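Local atomic coordinates of myosin-4 (Saccharomyces cerevisiae, PDB entry 3MMI), a protein that serves as a motor in localizing specific mRNAs, including ASH1 mRNA, to the yeast bud, being recruited to them through SHE3. Residues 193-198 with 255-260; 87-92 with 102-107. One frame throughout, in Å; residues are numbered along the deposited sequence.

How the interactions relate
Both contacts belong to the all-helical globular tail of this type V myosin and lie within one dilute-family sequence range, their centres about 23 Å apart. Interaction 2 comes first along the chain and joins two consecutive helices, 71-91 and 97-108; interaction 1 follows it, bringing together helix 185-204 and helix 240-257. The two meet directly: F198 CE1 lies 3.5 Å from I102 CD1, so residues 193-198 and 102-107 pack against each other. Helix 132-168 bridges them as well, with M161 touching F198 and I152 touching V89. This continuity of apolar contacts indicates that the two helix pairs share one packed body rather than forming separate modules.

Interaction 1 of 2, residues 193-198 with 255-260; sequences TFLNEF and SWFEPR
L195 and W256 mark the closest backbone approach between 193-198 and 255-260, their CA atoms 8.1 Å apart. The first segment is helical throughout; the second lies on helix 240-257 and the residues that follow, within the helical dilute domain of the myosin tail. In W256 a chi1 of -170° swings the indole across the gap, and chi2 near 95° turns its face to L195. L195 CB sits above that face, 3.5 Å from the centroid of the six-membered ring of W256 and 14° off its normal, a well-centred CH-pi contact. The same leucine sends CD1 to F257, approaching CE1 of that ring at 3.8 Å, with the two side chains roughly perpendicular. F257 and W256 also pack against F216 of helix 209-234, which meets the indole edge-to-face and ties a third helix to the pair. At the indole edge near NE1 stands the side chain of N196, on the exposed margin of the contact. R260, from W256's own segment and also touching D199, lies over the rim of the face opposite L195: W256 CZ2 lies 3.6 Å above the guanidinium plane, over its centre.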
ATOM      1  N   THR A 193     -15.709  -9.237   7.566  1.00 24.93           N
ATOM      2  CA  THR A 193     -15.020 -10.218   8.352  1.00 27.11           C
ATOM      3  C   THR A 193     -13.538 -10.243   8.050  1.00 25.39           C
ATOM      4  O   THR A 193     -12.694 -10.345   8.993  1.00 25.18           O
ATOM      5  CB  THR A 193     -15.680 -11.624   8.175  1.00 30.70           C
ATOM      6  OG1 THR A 193     -16.989 -11.528   8.745  1.00 25.79           O
ATOM      7  CG2 THR A 193     -14.909 -12.664   8.905  1.00 26.69           C
ATOM      8  N   PHE A 194     -13.216 -10.121   6.768  1.00 25.02           N
ATOM      9  CA  PHE A 194     -11.817 -10.091   6.363  1.00 23.52           C
ATOM     10  C   PHE A 194     -11.051  -8.896   6.972  1.00 24.19           C
ATOM     11  O   PHE A 194      -9.921  -9.034   7.423  1.00 25.70           O
ATOM     12  CB  PHE A 194     -11.657 -10.097   4.847  1.00 25.08           C
ATOM     13  CG  PHE A 194     -10.238  -9.737   4.408  1.00 26.12           C
ATOM     14  CD1 PHE A 194      -9.316 -10.695   4.254  1.00 28.78           C
ATOM     15  CD2 PHE A 194      -9.857  -8.400   4.185  1.00 36.84           C
ATOM     16  CE1 PHE A 194      -8.037 -10.415   3.845  1.00 32.78           C
ATOM     17  CE2 PHE A 194      -8.544  -8.071   3.781  1.00 36.23           C
ATOM     18  CZ  PHE A 194      -7.623  -9.096   3.632  1.00 35.36           C
ATOM     19  N   LEU A 195     -11.667  -7.731   6.961  1.00 22.24           N
ATOM     20  CA  LEU A 195     -11.073  -6.528   7.489  1.00 22.80           C
ATOM     21  C   LEU A 195     -11.013  -6.555   9.007  1.00 24.83           C
ATOM     22  O   LEU A 195     -10.039  -6.034   9.572  1.00 21.53           O
ATOM     23  CB  LEU A 195     -11.884  -5.268   7.103  1.00 19.08           C
ATOM     24  CG  LEU A 195     -11.801  -4.963   5.582  1.00 25.15           C
ATOM     25  CD1 LEU A 195     -12.693  -3.817   5.170  1.00 17.89           C
ATOM     26  CD2 LEU A 195     -10.301  -4.748   5.132  1.00 22.53           C
ATOM     27  N   ASN A 196     -12.053  -7.154   9.649  1.00 23.49           N
ATOM     28  CA  ASN A 196     -11.951  -7.382  11.140  1.00 27.07           C
ATOM     29  C   ASN A 196     -10.801  -8.344  11.478  1.00 22.25           C
ATOM     30  O   ASN A 196     -10.131  -8.176  12.427  1.00 21.04           O
ATOM     31  CB  ASN A 196     -13.270  -7.949  11.771  1.00 26.06           C
ATOM     32  CG  ASN A 196     -14.439  -6.968  11.711  1.00 22.13           C
ATOM     33  OD1 ASN A 196     -15.592  -7.363  11.446  1.00 25.54           O
ATOM     34  ND2 ASN A 196     -14.155  -5.711  11.878  1.00 18.56           N
ATOM     35  N   GLU A 197     -10.575  -9.312  10.605  1.00 23.05           N
ATOM     36  CA  GLU A 197      -9.529 -10.272  10.830  1.00 24.49           C
ATOM     37  C   GLU A 197      -8.161  -9.702  10.478  1.00 26.61           C
ATOM     38  O   GLU A 197      -7.171 -10.018  11.123  1.00 27.25           O
ATOM     39  CB  GLU A 197      -9.833 -11.591  10.087  1.00 24.77           C
ATOM     40  CG  GLU A 197     -11.005 -12.353  10.775  1.00 30.44           C
ATOM     41  CD  GLU A 197     -11.468 -13.621  10.045  1.00 32.65           C
ATOM     42  OE1 GLU A 197     -10.812 -14.051   9.060  1.00 35.12           O
ATOM     43  OE2 GLU A 197     -12.493 -14.160  10.434  1.00 26.21           O
ATOM     44  N   PHE A 198      -8.098  -8.820   9.467  1.00 25.63           N
ATOM     45  CA  PHE A 198      -6.874  -8.096   9.147  1.00 23.92           C
ATOM     46  C   PHE A 198      -6.538  -7.225  10.312  1.00 25.36           C
ATOM     47  O   PHE A 198      -5.386  -7.138  10.783  1.00 25.88           O
ATOM     48  CB  PHE A 198      -7.117  -7.215   7.900  1.00 25.23           C
ATOM     49  CG  PHE A 198      -5.907  -6.558   7.358  1.00 23.64           C
ATOM     50  CD1 PHE A 198      -4.626  -7.009   7.689  1.00 24.16           C
ATOM     51  CD2 PHE A 198      -6.033  -5.552   6.403  1.00 24.81           C
ATOM     52  CE1 PHE A 198      -3.483  -6.448   7.130  1.00 27.26           C
ATOM     53  CE2 PHE A 198      -4.903  -4.937   5.925  1.00 22.13           C
ATOM     54  CZ  PHE A 198      -3.628  -5.410   6.245  1.00 21.72           C
ATOM     55  N   SER A 255     -17.845   2.505   4.742  1.00 24.67           N
ATOM     56  CA  SER A 255     -18.500   2.457   6.039  1.00 25.83           C
ATOM     57  C   SER A 255     -17.698   1.657   7.114  1.00 26.93           C
ATOM     58  O   SER A 255     -17.594   2.135   8.211  1.00 27.58           O
ATOM     59  CB  SER A 255     -19.947   1.955   5.928  1.00 23.61           C
ATOM     60  OG  SER A 255     -19.972   0.565   5.670  1.00 28.12           O
ATOM     61  N   TRP A 256     -17.039   0.536   6.756  1.00 27.12           N
ATOM     62  CA  TRP A 256     -16.176  -0.185   7.684  1.00 26.74           C
ATOM     63  C   TRP A 256     -14.997   0.694   8.198  1.00 31.09           C
ATOM     64  O   TRP A 256     -14.608   0.645   9.374  1.00 28.99           O
ATOM     65  CB  TRP A 256     -15.620  -1.468   7.045  1.00 23.54           C
ATOM     66  CG  TRP A 256     -14.940  -2.314   8.057  1.00 25.94           C
ATOM     67  CD1 TRP A 256     -15.515  -3.395   8.784  1.00 21.00           C
ATOM     68  CD2 TRP A 256     -13.573  -2.247   8.485  1.00 19.80           C
ATOM     69  NE1 TRP A 256     -14.557  -3.937   9.642  1.00 20.18           N
ATOM     70  CE2 TRP A 256     -13.381  -3.257   9.494  1.00 22.51           C
ATOM     71  CE3 TRP A 256     -12.497  -1.433   8.146  1.00 24.74           C
ATOM     72  CZ2 TRP A 256     -12.164  -3.467  10.121  1.00 19.77           C
ATOM     73  CZ3 TRP A 256     -11.268  -1.629   8.807  1.00 23.28           C
ATOM     74  CH2 TRP A 256     -11.115  -2.662   9.758  1.00 23.61           C
ATOM     75  N   PHE A 257     -14.375   1.443   7.287  1.00 33.51           N
ATOM     76  CA  PHE A 257     -13.140   2.177   7.625  1.00 35.77           C
ATOM     77  C   PHE A 257     -13.484   3.390   8.432  1.00 40.75           C
ATOM     78  O   PHE A 257     -12.615   4.073   8.991  1.00 41.62           O
ATOM     79  CB  PHE A 257     -12.378   2.620   6.374  1.00 30.42           C
ATOM     80  CG  PHE A 257     -11.769   1.515   5.654  1.00 24.79           C
ATOM     81  CD1 PHE A 257     -12.496   0.803   4.767  1.00 22.75           C
ATOM     82  CD2 PHE A 257     -10.490   1.123   5.939  1.00 21.61           C
ATOM     83  CE1 PHE A 257     -11.977  -0.280   4.137  1.00 22.04           C
ATOM     84  CE2 PHE A 257      -9.927   0.064   5.300  1.00 22.14           C
ATOM     85  CZ  PHE A 257     -10.674  -0.665   4.401  1.00 25.15           C
ATOM     86  N   GLU A 258     -14.757   3.716   8.477  1.00 45.57           N
ATOM     87  CA  GLU A 258     -14.999   5.087   8.898  1.00 49.31           C
ATOM     88  C   GLU A 258     -14.798   5.419  10.379  1.00 49.75           C
ATOM     89  O   GLU A 258     -14.196   6.436  10.678  1.00 50.05           O
ATOM     90  CB  GLU A 258     -16.299   5.641   8.339  1.00 49.45           C
ATOM     91  CG  GLU A 258     -16.023   6.755   7.380  1.00 52.07           C
ATOM     92  CD  GLU A 258     -17.226   7.164   6.518  1.00 61.06           C
ATOM     93  OE1 GLU A 258     -18.381   6.627   6.627  1.00 56.87           O
ATOM     94  OE2 GLU A 258     -16.990   8.053   5.669  1.00 67.64           O
ATOM     95  N   PRO A 259     -15.272   4.550  11.299  1.00 49.33           N
ATOM     96  CA  PRO A 259     -14.897   4.772  12.703  1.00 49.20           C
ATOM     97  C   PRO A 259     -13.392   4.498  13.017  1.00 50.23           C
ATOM     98  O   PRO A 259     -13.067   4.252  14.191  1.00 51.03           O
ATOM     99  CB  PRO A 259     -15.780   3.749  13.444  1.00 49.72           C
ATOM    100  CG  PRO A 259     -16.004   2.652  12.436  1.00 49.00           C
ATOM    101  CD  PRO A 259     -16.174   3.400  11.128  1.00 47.84           C
ATOM    102  N   ARG A 260     -12.483   4.532  12.019  1.00 49.88           N
ATOM    103  CA  ARG A 260     -11.116   3.963  12.220  1.00 48.79           C
ATOM    104  C   ARG A 260      -9.977   4.857  11.783  1.00 50.52           C
ATOM    105  O   ARG A 260      -8.862   4.824  12.332  1.00 51.85           O
ATOM    106  CB  ARG A 260     -10.978   2.638  11.494  1.00 47.68           C
ATOM    107  CG  ARG A 260     -12.082   1.746  11.838  1.00 45.97           C
ATOM    108  CD  ARG A 260     -11.753   0.411  11.369  1.00 50.56           C
ATOM    109  NE  ARG A 260     -11.579  -0.534  12.474  1.00 54.36           N
ATOM    110  CZ  ARG A 260     -12.601  -1.213  12.999  1.00 53.38           C
ATOM    111  NH1 ARG A 260     -13.839  -1.035  12.476  1.00 39.75           N
ATOM    112  NH2 ARG A 260     -12.369  -2.080  14.007  1.00 43.87           N
TER

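Interaction 2 of 2, residues 87-92 with 102-107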
ATOM      1  N   SER A  87      13.987 -11.677   1.838  1.00 47.67           N
ATOM      2  CA  SER A  87      13.718 -12.907   1.091  1.00 46.92           C
ATOM      3  C   SER A  87      12.792 -13.848   1.852  1.00 45.41           C
ATOM      4  O   SER A  87      11.930 -14.488   1.246  1.00 47.13           O
ATOM      5  CB  SER A  87      15.014 -13.618   0.677  1.00 48.21           C
ATOM      6  OG  SER A  87      15.642 -14.183   1.797  1.00 49.76           O
ATOM      7  N   ILE A  88      12.907 -13.906   3.171  1.00 41.56           N
ATOM      8  CA  ILE A  88      11.885 -14.602   3.906  1.00 41.65           C
ATOM      9  C   ILE A  88      10.483 -14.101   3.500  1.00 44.27           C
ATOM     10  O   ILE A  88       9.658 -14.909   3.092  1.00 45.50           O
ATOM     11  CB  ILE A  88      12.042 -14.439   5.393  1.00 40.91           C
ATOM     12  CG1 ILE A  88      13.409 -14.959   5.827  1.00 44.17           C
ATOM     13  CG2 ILE A  88      10.966 -15.195   6.119  1.00 36.18           C
ATOM     14  CD1 ILE A  88      13.604 -15.018   7.359  1.00 38.99           C
ATOM     15  N   VAL A  89      10.245 -12.777   3.606  1.00 43.24           N
ATOM     16  CA  VAL A  89       8.957 -12.168   3.294  1.00 42.24           C
ATOM     17  C   VAL A  89       8.586 -12.447   1.845  1.00 42.57           C
ATOM     18  O   VAL A  89       7.474 -12.901   1.597  1.00 40.29           O
ATOM     19  CB  VAL A  89       8.920 -10.617   3.604  1.00 41.58           C
ATOM     20  CG1 VAL A  89       7.635  -9.973   3.094  1.00 37.76           C
ATOM     21  CG2 VAL A  89       9.105 -10.355   5.110  1.00 39.74           C
ATOM     22  N   MET A  90       9.500 -12.168   0.902  1.00 42.93           N
ATOM     23  CA  MET A  90       9.171 -12.367  -0.497  1.00 44.52           C
ATOM     24  C   MET A  90       8.821 -13.776  -0.867  1.00 49.54           C
ATOM     25  O   MET A  90       8.017 -13.972  -1.782  1.00 52.24           O
ATOM     26  CB  MET A  90      10.271 -11.859  -1.465  1.00 39.29           C
ATOM     27  CG  MET A  90       9.752 -10.552  -2.169  1.00 34.05           C
ATOM     28  SD  MET A  90      11.158 -10.143  -3.307  1.00 36.09           S
ATOM     29  CE  MET A  90      12.147 -11.760  -3.257  1.00 33.39           C
ATOM     30  N   SER A  91       9.380 -14.739  -0.123  1.00 53.61           N
ATOM     31  CA  SER A  91       9.161 -16.178  -0.370  1.00 56.34           C
ATOM     32  C   SER A  91       7.942 -16.796   0.289  1.00 57.68           C
ATOM     33  O   SER A  91       7.599 -17.939  -0.016  1.00 57.47           O
ATOM     34  CB  SER A  91      10.382 -16.995   0.046  1.00 55.47           C
ATOM     35  OG  SER A  91      11.464 -16.646  -0.836  1.00 58.81           O
ATOM     36  N   LEU A  92       7.319 -16.066   1.219  1.00 58.49           N
ATOM     37  CA  LEU A  92       6.092 -16.543   1.880  1.00 58.74           C
ATOM     38  C   LEU A  92       5.023 -17.056   0.898  1.00 60.40           C
ATOM     39  O   LEU A  92       4.704 -16.416  -0.117  1.00 59.73           O
ATOM     40  CB  LEU A  92       5.486 -15.448   2.757  1.00 57.87           C
ATOM     41  CG  LEU A  92       6.176 -15.002   4.044  1.00 54.50           C
ATOM     42  CD1 LEU A  92       5.662 -13.610   4.472  1.00 55.22           C
ATOM     43  CD2 LEU A  92       5.890 -16.022   5.111  1.00 51.47           C
ATOM     44  N   ILE A 102       2.867  -9.292   8.065  1.00 28.32           N
ATOM     45  CA  ILE A 102       2.657  -8.459   9.224  1.00 30.01           C
ATOM     46  C   ILE A 102       3.633  -8.673  10.359  1.00 29.22           C
ATOM     47  O   ILE A 102       4.115  -7.719  10.922  1.00 28.14           O
ATOM     48  CB  ILE A 102       1.214  -8.564   9.756  1.00 30.75           C
ATOM     49  CG1 ILE A 102       0.242  -7.973   8.724  1.00 35.76           C
ATOM     50  CG2 ILE A 102       1.044  -7.726  11.001  1.00 31.46           C
ATOM     51  CD1 ILE A 102      -1.281  -8.505   8.930  1.00 36.03           C
ATOM     52  N   PHE A 103       3.918  -9.944  10.702  1.00 31.57           N
ATOM     53  CA  PHE A 103       4.885 -10.253  11.770  1.00 30.02           C
ATOM     54  C   PHE A 103       6.227  -9.579  11.426  1.00 28.33           C
ATOM     55  O   PHE A 103       6.739  -8.841  12.203  1.00 26.08           O
ATOM     56  CB  PHE A 103       5.089 -11.775  11.832  1.00 32.10           C
ATOM     57  CG  PHE A 103       6.184 -12.196  12.763  1.00 35.04           C
ATOM     58  CD1 PHE A 103       5.976 -12.154  14.144  1.00 34.19           C
ATOM     59  CD2 PHE A 103       7.413 -12.647  12.272  1.00 36.43           C
ATOM     60  CE1 PHE A 103       6.995 -12.556  15.023  1.00 36.66           C
ATOM     61  CE2 PHE A 103       8.399 -13.049  13.145  1.00 39.54           C
ATOM     62  CZ  PHE A 103       8.198 -13.006  14.513  1.00 37.25           C
ATOM     63  N   TRP A 104       6.748  -9.830  10.224  1.00 28.35           N
ATOM     64  CA  TRP A 104       8.080  -9.332   9.839  1.00 28.79           C
ATOM     65  C   TRP A 104       8.080  -7.778   9.796  1.00 29.40           C
ATOM     66  O   TRP A 104       9.003  -7.115  10.308  1.00 29.51           O
ATOM     67  CB  TRP A 104       8.565  -9.985   8.514  1.00 27.74           C
ATOM     68  CG  TRP A 104       8.904 -11.518   8.756  1.00 34.97           C
ATOM     69  CD1 TRP A 104       8.259 -12.623   8.230  1.00 31.91           C
ATOM     70  CD2 TRP A 104       9.937 -12.040   9.616  1.00 34.45           C
ATOM     71  NE1 TRP A 104       8.854 -13.779   8.683  1.00 36.30           N
ATOM     72  CE2 TRP A 104       9.877 -13.454   9.541  1.00 40.62           C
ATOM     73  CE3 TRP A 104      10.910 -11.450  10.431  1.00 34.82           C
ATOM     74  CZ2 TRP A 104      10.766 -14.288  10.266  1.00 36.09           C
ATOM     75  CZ3 TRP A 104      11.797 -12.260  11.131  1.00 40.00           C
ATOM     76  CH2 TRP A 104      11.714 -13.669  11.050  1.00 35.69           C
ATOM     77  N   LEU A 105       7.008  -7.202   9.259  1.00 26.81           N
ATOM     78  CA  LEU A 105       6.977  -5.783   9.048  1.00 25.33           C
ATOM     79  C   LEU A 105       6.809  -5.098  10.362  1.00 26.27           C
ATOM     80  O   LEU A 105       7.421  -4.078  10.612  1.00 24.34           O
ATOM     81  CB  LEU A 105       5.898  -5.341   8.089  1.00 23.98           C
ATOM     82  CG  LEU A 105       6.304  -5.599   6.618  1.00 26.59           C
ATOM     83  CD1 LEU A 105       5.162  -5.673   5.665  1.00 23.62           C
ATOM     84  CD2 LEU A 105       7.401  -4.642   6.124  1.00 28.01           C
ATOM     85  N   SER A 106       6.024  -5.686  11.232  1.00 25.11           N
ATOM     86  CA  SER A 106       5.928  -5.142  12.555  1.00 26.17           C
ATOM     87  C   SER A 106       7.254  -5.105  13.302  1.00 26.16           C
ATOM     88  O   SER A 106       7.521  -4.132  13.988  1.00 24.81           O
ATOM     89  CB  SER A 106       4.934  -5.948  13.380  1.00 30.59           C
ATOM     90  OG  SER A 106       4.802  -5.231  14.594  1.00 25.82           O
ATOM     91  N   ASN A 107       8.102  -6.145  13.109  1.00 28.18           N
ATOM     92  CA  ASN A 107       9.456  -6.207  13.696  1.00 28.04           C
ATOM     93  C   ASN A 107      10.385  -5.142  13.047  1.00 26.40           C
ATOM     94  O   ASN A 107      11.031  -4.395  13.737  1.00 24.49           O
ATOM     95  CB  ASN A 107      10.024  -7.653  13.608  1.00 27.12           C
ATOM     96  CG  ASN A 107       9.598  -8.540  14.845  1.00 30.46           C
ATOM     97  OD1 ASN A 107      10.224  -8.469  15.907  1.00 28.51           O
ATOM     98  ND2 ASN A 107       8.530  -9.342  14.685  1.00 25.68           N
TER
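The carbonyl oxygen of F103, one residue before the W104 that packs against I88 and V89, is gripped twice by N107. Backbone N of N107 reaches F103 O at 3.2 Å in the usual helical manner. Its side-chain ND2 binds F103 O at 3.1 Å with an N-H...O angle of 161°, arriving from the other face of the carbonyl plane. ND2 consequently lies over the rim of the F103 ring, while N107 OD1 accepts from I55 N, so both ends of the amide are held. On the partner segment S87 O is likewise doubly bound, by S91 N at 2.9 Å and S91 OG at 3.0 Å.

No hydrogen bond joins the two segments; the contact between them is apolar and centres on W104. V89 and W104 have the nearest CA atoms, 7.2 Å apart. V89 CG2 abuts the root of the tryptophan, 3.5 Å from W104 CB, as the two side chains run past each other in opposite directions. I88 instead crosses the indole at about a right angle: its CG2, anti to the backbone N, comes 3.6 Å from W104 NE1, while CD1 lies above the rim of one face. The opposite face carries F103 CD2, which stands 3.7 Å above the W104 ring plane, over its centre. P54 and L38 add to the surroundings of the indole. Cutting W104 back to an alanine would remove the indole and probably leave I88 CG2 and CD1 facing a gap, with F103 losing the ring it lies over, while V89 would keep CB alone. With no polar bond spanning the two segments, cohesion between 87-92 and 102-107 rests on the fit of aliphatic branches against the ring.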